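Local atomic coordinates of rhamnonate dehydratase (Gibberella zeae PH-1, PDB entry 3FXG), a protein that probably catalyses the magnesium-dependent dehydration of L-rhamnonate to a 2-keto-3-deoxy sugar acid, as a member of the enolase superfamily. Residues H96-R99 and F100-A104; N110-F113 and E114-Y117; I233-V236 and K237-D241. All coordinates share one frame; numbering follows the deposited sequence.

In the fold
Contacts 1 and 2 come first along the chain, in the N-terminal domain characteristic of the enolase superfamily. Each is local and closes only a turn or two of its own helix; the three follow in series, without nesting or crossing. Contact 1 ends helix 86-101, and the chain then turns into helix 109-119, which carries contact 2. Their centres lie 10 Å apart and they touch, Phe100 O resting 3.3 Å from Leu112 CD2; both also reach the second subunit. Contact 3 ends helix 229-238 of the C-terminal barrel, on the other side of the chain's centre, its nearest atoms about 30 Å from contact 2 and 37 Å from contact 1.

Contact 1: residues H96-R99 and F100-A104; sequences HFER and FLIGA
The C-terminal end of helix 86-101 turns into the following loop here, and Arg99 and Phe100, neighbours in sequence, lie side by side with their side chains pointing the same way. Arg99 CG sits over the centre of the Phe100 ring, 3.6 Å from its centroid and 9° off the normal, a CH-pi contact. This placement follows from a first torsion of 74°, which sets CG between the backbone N and the carbonyl carbon; a bend at chi3 then brings NE back to His96 O in a weak hydrogen bond. The guanidinium goes on to bond Gln95 O and, through NH1, Ser58 O of the second subunit. From the preceding turn, His96 approaches the Phe100 ring obliquely, CD2 lying 4.0 Å from CE2, with the two ring planes at 57°. The imidazole is fixed at both nitrogens, by Tyr123 OH and by Trp59 O of the second subunit, whose Tyr52 meets Phe100 edge-to-face.

On another side of the helix, Glu98 CG lies 3.7 Å from Ile102 CG1, where the two side chains cross, and the extended chain carries the carboxylate on to bond His94 ND1 through OE1. At the same level the backbone bonding becomes mixed. Glu98 O accepts both Leu101 N at 3.0 Å and Ile102 N at 3.2 Å, the latter nearly in line with the carbonyl and the former well above its plane. Phe100 N likewise bonds Phe97 O at 3.0 Å, an i+3 link. A type II beta turn from Leu101 to Ala104 follows, with Gly103 in its third position at a positive phi, the backbone conformation expected there. A passage from i+4 to i+3 bonds, leading into a turn with glycine in its third position, is typical of a helix C-terminus.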
ATOM      1  N   HIS A  96     -32.433   9.057 -29.951  1.00 13.25           N
ATOM      2  CA  HIS A  96     -32.121   8.008 -28.992  1.00 12.78           C
ATOM      3  C   HIS A  96     -32.977   7.935 -27.730  1.00 13.29           C
ATOM      4  O   HIS A  96     -33.593   6.909 -27.445  1.00 12.90           O
ATOM      5  CB  HIS A  96     -30.645   8.108 -28.580  1.00 13.52           C
ATOM      6  CG  HIS A  96     -30.114   6.869 -27.923  1.00 14.02           C
ATOM      7  ND1 HIS A  96     -28.838   6.790 -27.407  1.00 11.99           N
ATOM      8  CD2 HIS A  96     -30.677   5.655 -27.719  1.00 12.95           C
ATOM      9  CE1 HIS A  96     -28.640   5.580 -26.913  1.00 12.75           C
ATOM     10  NE2 HIS A  96     -29.739   4.872 -27.090  1.00 13.10           N
ATOM     11  N   PHE A  97     -33.035   9.029 -26.982  1.00 13.63           N
ATOM     12  CA  PHE A  97     -33.743   9.023 -25.710  1.00 13.63           C
ATOM     13  C   PHE A  97     -35.267   9.070 -25.676  1.00 12.83           C
ATOM     14  O   PHE A  97     -35.871   8.569 -24.728  1.00 12.12           O
ATOM     15  CB  PHE A  97     -33.148  10.123 -24.825  1.00 12.66           C
ATOM     16  CG  PHE A  97     -31.656  10.018 -24.681  1.00 14.90           C
ATOM     17  CD1 PHE A  97     -31.079   8.864 -24.150  1.00 13.84           C
ATOM     18  CD2 PHE A  97     -30.822  11.039 -25.128  1.00 13.57           C
ATOM     19  CE1 PHE A  97     -29.692   8.729 -24.071  1.00 14.83           C
ATOM     20  CE2 PHE A  97     -29.436  10.914 -25.054  1.00 13.23           C
ATOM     21  CZ  PHE A  97     -28.870   9.756 -24.526  1.00 14.67           C
ATOM     22  N   GLU A  98     -35.900   9.634 -26.700  1.00 12.68           N
ATOM     23  CA  GLU A  98     -37.360   9.718 -26.696  1.00 13.22           C
ATOM     24  C   GLU A  98     -38.040   8.366 -26.469  1.00 12.90           C
ATOM     25  O   GLU A  98     -39.067   8.289 -25.794  1.00 14.91           O
ATOM     26  CB  GLU A  98     -37.870  10.336 -28.003  1.00 14.51           C
ATOM     27  CG  GLU A  98     -39.360  10.657 -27.974  1.00 16.04           C
ATOM     28  CD  GLU A  98     -39.825  11.459 -29.179  1.00 18.70           C
ATOM     29  OE1 GLU A  98     -39.008  12.201 -29.767  1.00 18.49           O
ATOM     30  OE2 GLU A  98     -41.018  11.363 -29.528  1.00 21.03           O
ATOM     31  N   ARG A  99     -37.455   7.304 -27.014  1.00 13.59           N
ATOM     32  CA  ARG A  99     -38.022   5.962 -26.885  1.00 13.83           C
ATOM     33  C   ARG A  99     -38.219   5.487 -25.445  1.00 13.40           C
ATOM     34  O   ARG A  99     -39.101   4.675 -25.173  1.00 13.60           O
ATOM     35  CB  ARG A  99     -37.143   4.947 -27.628  1.00 15.01           C
ATOM     36  CG  ARG A  99     -35.821   4.616 -26.935  1.00 14.86           C
ATOM     37  CD  ARG A  99     -34.944   3.741 -27.832  1.00 15.87           C
ATOM     38  NE  ARG A  99     -34.433   4.489 -28.981  1.00 15.52           N
ATOM     39  CZ  ARG A  99     -33.912   3.931 -30.070  1.00 15.57           C
ATOM     40  NH1 ARG A  99     -33.833   2.610 -30.170  1.00 13.97           N
ATOM     41  NH2 ARG A  99     -33.470   4.694 -31.061  1.00 12.79           N
ATOM     42  N   PHE A 100     -37.397   5.980 -24.525  1.00 11.68           N
ATOM     43  CA  PHE A 100     -37.502   5.564 -23.127  1.00 13.98           C
ATOM     44  C   PHE A 100     -38.509   6.394 -22.341  1.00 14.09           C
ATOM     45  O   PHE A 100     -38.982   5.975 -21.282  1.00 14.21           O
ATOM     46  CB  PHE A 100     -36.140   5.690 -22.443  1.00 13.16           C
ATOM     47  CG  PHE A 100     -35.039   4.965 -23.150  1.00 13.32           C
ATOM     48  CD1 PHE A 100     -34.980   3.576 -23.132  1.00 14.46           C
ATOM     49  CD2 PHE A 100     -34.065   5.668 -23.851  1.00 13.69           C
ATOM     50  CE1 PHE A 100     -33.967   2.896 -23.804  1.00 15.05           C
ATOM     51  CE2 PHE A 100     -33.048   4.997 -24.528  1.00 14.68           C
ATOM     52  CZ  PHE A 100     -33.000   3.609 -24.504  1.00 14.00           C
ATOM     53  N   LEU A 101     -38.846   7.561 -22.874  1.00 13.79           N
ATOM     54  CA  LEU A 101     -39.744   8.480 -22.187  1.00 14.53           C
ATOM     55  C   LEU A 101     -41.232   8.406 -22.503  1.00 14.68           C
ATOM     56  O   LEU A 101     -42.058   8.465 -21.595  1.00 14.04           O
ATOM     57  CB  LEU A 101     -39.261   9.911 -22.429  1.00 14.04           C
ATOM     58  CG  LEU A 101     -37.777  10.154 -22.144  1.00 14.79           C
ATOM     59  CD1 LEU A 101     -37.381  11.530 -22.650  1.00 13.85           C
ATOM     60  CD2 LEU A 101     -37.507  10.017 -20.652  1.00 14.15           C
ATOM     61  N   ILE A 102     -41.584   8.295 -23.780  1.00 15.72           N
ATOM     62  CA  ILE A 102     -42.997   8.264 -24.152  1.00 15.47           C
ATOM     63  C   ILE A 102     -43.769   7.138 -23.473  1.00 14.77           C
ATOM     64  O   ILE A 102     -43.393   5.970 -23.562  1.00 15.22           O
ATOM     65  CB  ILE A 102     -43.181   8.145 -25.685  1.00 17.10           C
ATOM     66  CG1 ILE A 102     -42.359   9.221 -26.403  1.00 16.25           C
ATOM     67  CG2 ILE A 102     -44.657   8.305 -26.039  1.00 17.40           C
ATOM     68  CD1 ILE A 102     -42.653  10.638 -25.950  1.00 18.11           C
ATOM     69  N   GLY A 103     -44.849   7.506 -22.787  1.00 15.93           N
ATOM     70  CA  GLY A 103     -45.678   6.526 -22.103  1.00 15.21           C
ATOM     71  C   GLY A 103     -45.211   6.149 -20.707  1.00 15.66           C
ATOM     72  O   GLY A 103     -45.897   5.413 -19.998  1.00 14.57           O
ATOM     73  N   ALA A 104     -44.054   6.661 -20.300  1.00 14.78           N
ATOM     74  CA  ALA A 104     -43.504   6.348 -18.980  1.00 14.23           C
ATOM     75  C   ALA A 104     -44.059   7.212 -17.856  1.00 13.97           C
ATOM     76  O   ALA A 104     -44.569   8.307 -18.088  1.00 14.94           O
ATOM     77  CB  ALA A 104     -41.977   6.473 -19.013  1.00 15.05           C
TER

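Contact 2: residues N110-F113 and E114-Y117; sequences NLLF and EQMY
Four successive i+4 hydrogen bonds carry the regular alpha-helix through Asn110-Tyr117, from Glu114 N to Asn110 O at 3.2 Å to Tyr117 N on Phe113 O at 2.8 Å. Phe113 and Tyr117, one turn apart, lie side by side and point the same way. Their planes are only 23° from parallel, but the rings are slid apart and barely overlap: Phe113 CZ meets Tyr117 CD1 at 3.9 Å, and Tyr117 CB stands over the Phe113 face toward its rim. Both side chains have CG anti to the backbone N, which accounts for their common direction; beyond the ring, Tyr117 OH bonds Asp254 of the second subunit.

Glu114 meets the same phenyl at its edge. Bent at chi2 (-57°), its chain brings OE2 into the ring plane, 3.4 Å from Phe113 CD2, with carboxylate and ring planes 61° apart. A water donates to this OE2 at 2.6 Å and also to Asn110 O at 3.1 Å, giving that carbonyl a second donor beside Glu114 N. On a different side of the helix, the Gln115 amide crosses Leu111, with NE2 3.7 Å from CD1, and its OE1 approaches Leu112 CD2. Met116, present as selenomethionine, bends at chi3 and brings CE back to Leu112, 4.4 Å from CB.

OE2 of Glu114 therefore gathers the water, the electropositive ring edge and a salt bridge to Arg280 of helix 279-287, surroundings that would probably favour a charged carboxylate and that tie this N-terminal-domain helix to the barrel domain.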
ATOM      1  N   ASN A 110     -35.342   7.145 -11.345  1.00 11.68           N
ATOM      2  CA  ASN A 110     -34.230   6.202 -11.269  1.00 13.19           C
ATOM      3  C   ASN A 110     -34.181   5.273 -12.478  1.00 14.32           C
ATOM      4  O   ASN A 110     -33.118   5.058 -13.060  1.00 16.59           O
ATOM      5  CB  ASN A 110     -34.302   5.381  -9.976  1.00 10.93           C
ATOM      6  CG  ASN A 110     -33.861   6.177  -8.756  1.00 11.78           C
ATOM      7  OD1 ASN A 110     -33.282   7.259  -8.886  1.00 13.98           O
ATOM      8  ND2 ASN A 110     -34.115   5.641  -7.569  1.00 10.35           N
ATOM      9  N   LEU A 111     -35.329   4.722 -12.860  1.00 12.30           N
ATOM     10  CA  LEU A 111     -35.384   3.827 -14.012  1.00 12.01           C
ATOM     11  C   LEU A 111     -34.993   4.544 -15.302  1.00 11.72           C
ATOM     12  O   LEU A 111     -34.155   4.065 -16.070  1.00 10.76           O
ATOM     13  CB  LEU A 111     -36.793   3.248 -14.176  1.00 11.23           C
ATOM     14  CG  LEU A 111     -37.012   2.459 -15.471  1.00 11.60           C
ATOM     15  CD1 LEU A 111     -36.210   1.165 -15.417  1.00 13.57           C
ATOM     16  CD2 LEU A 111     -38.495   2.161 -15.658  1.00 13.86           C
ATOM     17  N   LEU A 112     -35.601   5.700 -15.541  1.00 10.83           N
ATOM     18  CA  LEU A 112     -35.319   6.446 -16.759  1.00 11.44           C
ATOM     19  C   LEU A 112     -33.852   6.852 -16.894  1.00 11.33           C
ATOM     20  O   LEU A 112     -33.298   6.818 -17.993  1.00 11.11           O
ATOM     21  CB  LEU A 112     -36.232   7.670 -16.846  1.00 12.08           C
ATOM     22  CG  LEU A 112     -37.723   7.318 -16.933  1.00 12.67           C
ATOM     23  CD1 LEU A 112     -38.551   8.595 -16.958  1.00 14.26           C
ATOM     24  CD2 LEU A 112     -37.994   6.484 -18.181  1.00 13.92           C
ATOM     25  N   PHE A 113     -33.213   7.234 -15.794  1.00 10.39           N
ATOM     26  CA  PHE A 113     -31.809   7.613 -15.887  1.00 10.33           C
ATOM     27  C   PHE A 113     -30.928   6.408 -16.214  1.00 10.15           C
ATOM     28  O   PHE A 113     -30.052   6.488 -17.072  1.00 10.44           O
ATOM     29  CB  PHE A 113     -31.294   8.244 -14.593  1.00 11.13           C
ATOM     30  CG  PHE A 113     -29.823   8.537 -14.633  1.00 11.23           C
ATOM     31  CD1 PHE A 113     -29.343   9.661 -15.302  1.00 11.39           C
ATOM     32  CD2 PHE A 113     -28.907   7.631 -14.104  1.00 12.44           C
ATOM     33  CE1 PHE A 113     -27.972   9.874 -15.449  1.00 11.84           C
ATOM     34  CE2 PHE A 113     -27.532   7.835 -14.249  1.00 11.29           C
ATOM     35  CZ  PHE A 113     -27.066   8.956 -14.923  1.00 11.25           C
ATOM     36  N   GLU A 114     -31.154   5.296 -15.524  1.00 10.74           N
ATOM     37  CA  GLU A 114     -30.359   4.098 -15.766  1.00 11.36           C
ATOM     38  C   GLU A 114     -30.506   3.644 -17.209  1.00  9.88           C
ATOM     39  O   GLU A 114     -29.537   3.219 -17.835  1.00  9.75           O
ATOM     40  CB  GLU A 114     -30.784   2.962 -14.831  1.00 10.45           C
ATOM     41  CG  GLU A 114     -30.562   3.261 -13.353  1.00 12.19           C
ATOM     42  CD  GLU A 114     -29.117   3.589 -13.038  1.00 13.94           C
ATOM     43  OE1 GLU A 114     -28.233   2.793 -13.418  1.00 16.73           O
ATOM     44  OE2 GLU A 114     -28.864   4.638 -12.404  1.00 12.97           O
ATOM     45  N   GLN A 115     -31.719   3.733 -17.744  1.00 11.11           N
ATOM     46  CA  GLN A 115     -31.941   3.317 -19.122  1.00 10.86           C
ATOM     47  C   GLN A 115     -31.206   4.222 -20.106  1.00 10.90           C
ATOM     48  O   GLN A 115     -30.490   3.744 -20.982  1.00 10.53           O
ATOM     49  CB  GLN A 115     -33.439   3.293 -19.441  1.00 11.22           C
ATOM     50  CG  GLN A 115     -34.211   2.245 -18.640  1.00 11.32           C
ATOM     51  CD  GLN A 115     -35.658   2.129 -19.067  1.00 13.35           C
ATOM     52  OE1 GLN A 115     -36.305   3.130 -19.377  1.00 12.29           O
ATOM     53  NE2 GLN A 115     -36.182   0.905 -19.068  1.00 12.45           N
HETATM   54  N   MSE A 116     -31.371   5.531 -19.962  1.00 10.21           N
HETATM   55  CA  MSE A 116     -30.706   6.455 -20.867  1.00 10.03           C
HETATM   56  C   MSE A 116     -29.188   6.359 -20.751  1.00 10.55           C
HETATM   57  O   MSE A 116     -28.479   6.394 -21.757  1.00 11.60           O
HETATM   58  CB  MSE A 116     -31.157   7.895 -20.592  1.00 13.46           C
HETATM   59  CG  MSE A 116     -32.629   8.158 -20.896  1.00 14.33           C
HETATM   60 SE   MSE A 116     -33.065  10.044 -20.786  1.00 24.94          SE
HETATM   61  CE  MSE A 116     -33.300  10.191 -18.870  1.00 14.27           C
ATOM     62  N   TYR A 117     -28.687   6.227 -19.527  1.00 10.48           N
ATOM     63  CA  TYR A 117     -27.243   6.147 -19.323  1.00  9.44           C
ATOM     64  C   TYR A 117     -26.642   4.845 -19.845  1.00 10.16           C
ATOM     65  O   TYR A 117     -25.661   4.857 -20.587  1.00 10.19           O
ATOM     66  CB  TYR A 117     -26.897   6.292 -17.837  1.00  9.87           C
ATOM     67  CG  TYR A 117     -25.405   6.360 -17.589  1.00 10.19           C
ATOM     68  CD1 TYR A 117     -24.716   7.570 -17.684  1.00 11.14           C
ATOM     69  CD2 TYR A 117     -24.672   5.203 -17.313  1.00 10.86           C
ATOM     70  CE1 TYR A 117     -23.325   7.625 -17.512  1.00 10.28           C
ATOM     71  CE2 TYR A 117     -23.287   5.247 -17.145  1.00 10.20           C
ATOM     72  CZ  TYR A 117     -22.621   6.460 -17.244  1.00 10.51           C
ATOM     73  OH  TYR A 117     -21.253   6.507 -17.071  1.00 10.38           O
TER
HETATM   74  O   HOH W   1     -30.838   5.795 -11.156  1.00 21.40           O

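Contact 3: residues I233-V236 and K237-D241; sequences IELV and KACLD
Val236 and Leu240 cross at an angle, their branches meeting at Val236 CG1 and Leu240 CD2, 4.1 Å apart. The same methyl of Leu240 also rests on the backbone, 3.3 Å from Val236 O. One residue earlier on the helix, Leu235 and Cys239 make the matching i+4 pair: CD1 of the leucine lies 4.0 Å from SG. With chi1 at -63°, SG stands anti to the carbonyl carbon of Cys239, which turns it back along the helix to Leu235. Leu235, Val236 and Cys239 all pack on Trp247 of strand 246-248, while Cys239 also reaches Val203 and Leu206 of helix 195-213.

In the backbone that carries these side chains the hydrogen bonding changes. Lys237 N and Ala238 N keep alpha-helical bonds to Ile233 O and Glu234 O, at 3.1 and 2.9 Å. Cys239 N then divides its hydrogen between Val236 O and, weakly, Leu235 O, and with a phi of -109° Cys239 is the first residue to leave helical angles. The apolar inner face and the helix end, running into a 3-10 segment at Leu240-Asp241, belong to the beta-alpha-beta unit of strand 219-222, helix 229-238 and strand 246-248, the repeating element of a TIM-barrel-type domain.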
ATOM      1  N   ILE A 233       2.084  23.162  -8.364  1.00 10.72           N
ATOM      2  CA  ILE A 233       2.872  23.150  -7.140  1.00  9.72           C
ATOM      3  C   ILE A 233       3.733  24.404  -7.004  1.00 11.03           C
ATOM      4  O   ILE A 233       3.819  24.986  -5.921  1.00 11.70           O
ATOM      5  CB  ILE A 233       3.760  21.875  -7.071  1.00 10.30           C
ATOM      6  CG1 ILE A 233       2.872  20.656  -6.784  1.00 10.23           C
ATOM      7  CG2 ILE A 233       4.822  22.016  -5.985  1.00  9.71           C
ATOM      8  CD1 ILE A 233       3.614  19.327  -6.747  1.00 10.67           C
ATOM      9  N   GLU A 234       4.359  24.836  -8.096  1.00 11.37           N
ATOM     10  CA  GLU A 234       5.196  26.030  -8.032  1.00 14.42           C
ATOM     11  C   GLU A 234       4.374  27.308  -7.860  1.00 12.53           C
ATOM     12  O   GLU A 234       4.766  28.200  -7.110  1.00 12.38           O
ATOM     13  CB  GLU A 234       6.081  26.148  -9.280  1.00 17.27           C
ATOM     14  CG  GLU A 234       6.879  27.453  -9.316  1.00 24.96           C
ATOM     15  CD  GLU A 234       7.985  27.462 -10.354  1.00 29.20           C
ATOM     16  OE1 GLU A 234       7.788  26.908 -11.455  1.00 31.98           O
ATOM     17  OE2 GLU A 234       9.054  28.046 -10.071  1.00 33.82           O
ATOM     18  N   LEU A 235       3.243  27.391  -8.554  1.00 12.04           N
ATOM     19  CA  LEU A 235       2.373  28.564  -8.470  1.00 12.13           C
ATOM     20  C   LEU A 235       1.800  28.722  -7.064  1.00 12.81           C
ATOM     21  O   LEU A 235       1.808  29.816  -6.493  1.00 12.49           O
ATOM     22  CB  LEU A 235       1.227  28.447  -9.481  1.00 12.00           C
ATOM     23  CG  LEU A 235       0.159  29.549  -9.471  1.00 13.80           C
ATOM     24  CD1 LEU A 235       0.799  30.903  -9.765  1.00 13.78           C
ATOM     25  CD2 LEU A 235      -0.903  29.233 -10.511  1.00 14.93           C
ATOM     26  N   VAL A 236       1.293  27.630  -6.505  1.00 10.89           N
ATOM     27  CA  VAL A 236       0.733  27.683  -5.166  1.00 11.09           C
ATOM     28  C   VAL A 236       1.813  28.106  -4.172  1.00 11.86           C
ATOM     29  O   VAL A 236       1.567  28.941  -3.301  1.00 12.46           O
ATOM     30  CB  VAL A 236       0.124  26.316  -4.769  1.00 11.34           C
ATOM     31  CG1 VAL A 236      -0.219  26.292  -3.282  1.00 11.16           C
ATOM     32  CG2 VAL A 236      -1.141  26.075  -5.595  1.00 10.24           C
ATOM     33  N   LYS A 237       3.014  27.552  -4.314  1.00 12.20           N
ATOM     34  CA  LYS A 237       4.106  27.907  -3.418  1.00 13.84           C
ATOM     35  C   LYS A 237       4.404  29.404  -3.518  1.00 13.28           C
ATOM     36  O   LYS A 237       4.592  30.075  -2.505  1.00 13.57           O
ATOM     37  CB  LYS A 237       5.372  27.115  -3.762  1.00 12.85           C
ATOM     38  CG  LYS A 237       6.507  27.351  -2.778  1.00 16.49           C
ATOM     39  CD  LYS A 237       7.767  26.574  -3.148  1.00 17.71           C
ATOM     40  CE  LYS A 237       8.854  26.786  -2.100  1.00 20.84           C
ATOM     41  NZ  LYS A 237      10.116  26.061  -2.429  1.00 22.91           N
ATOM     42  N   ALA A 238       4.425  29.920  -4.741  1.00 13.47           N
ATOM     43  CA  ALA A 238       4.711  31.333  -4.971  1.00 15.23           C
ATOM     44  C   ALA A 238       3.632  32.273  -4.440  1.00 16.00           C
ATOM     45  O   ALA A 238       3.890  33.462  -4.250  1.00 17.16           O
ATOM     46  CB  ALA A 238       4.923  31.584  -6.457  1.00 14.93           C
ATOM     47  N   CYS A 239       2.435  31.747  -4.194  1.00 14.42           N
ATOM     48  CA  CYS A 239       1.324  32.567  -3.703  1.00 16.18           C
ATOM     49  C   CYS A 239       0.942  32.312  -2.254  1.00 17.32           C
ATOM     50  O   CYS A 239      -0.102  32.780  -1.799  1.00 16.98           O
ATOM     51  CB  CYS A 239       0.076  32.334  -4.561  1.00 15.57           C
ATOM     52  SG  CYS A 239       0.223  32.808  -6.284  1.00 15.74           S
ATOM     53  N   LEU A 240       1.779  31.590  -1.519  1.00 19.34           N
ATOM     54  CA  LEU A 240       1.453  31.266  -0.137  1.00 22.46           C
ATOM     55  C   LEU A 240       1.062  32.438   0.763  1.00 22.77           C
ATOM     56  O   LEU A 240       0.127  32.318   1.551  1.00 22.93           O
ATOM     57  CB  LEU A 240       2.592  30.458   0.495  1.00 24.77           C
ATOM     58  CG  LEU A 240       2.765  29.067  -0.136  1.00 27.47           C
ATOM     59  CD1 LEU A 240       3.863  28.297   0.583  1.00 28.04           C
ATOM     60  CD2 LEU A 240       1.447  28.302  -0.065  1.00 29.26           C
ATOM     61  N   ASP A 241       1.740  33.574   0.640  1.00 22.60           N
ATOM     62  CA  ASP A 241       1.410  34.724   1.482  1.00 24.26           C
ATOM     63  C   ASP A 241       0.127  35.451   1.075  1.00 22.67           C
ATOM     64  O   ASP A 241      -0.320  36.367   1.770  1.00 21.99           O
ATOM     65  CB  ASP A 241       2.574  35.716   1.506  1.00 29.22           C
ATOM     66  CG  ASP A 241       2.946  36.217   0.126  1.00 34.57           C
ATOM     67  OD1 ASP A 241       3.897  37.023   0.026  1.00 39.16           O
ATOM     68  OD2 ASP A 241       2.293  35.808  -0.859  1.00 38.62           O
TER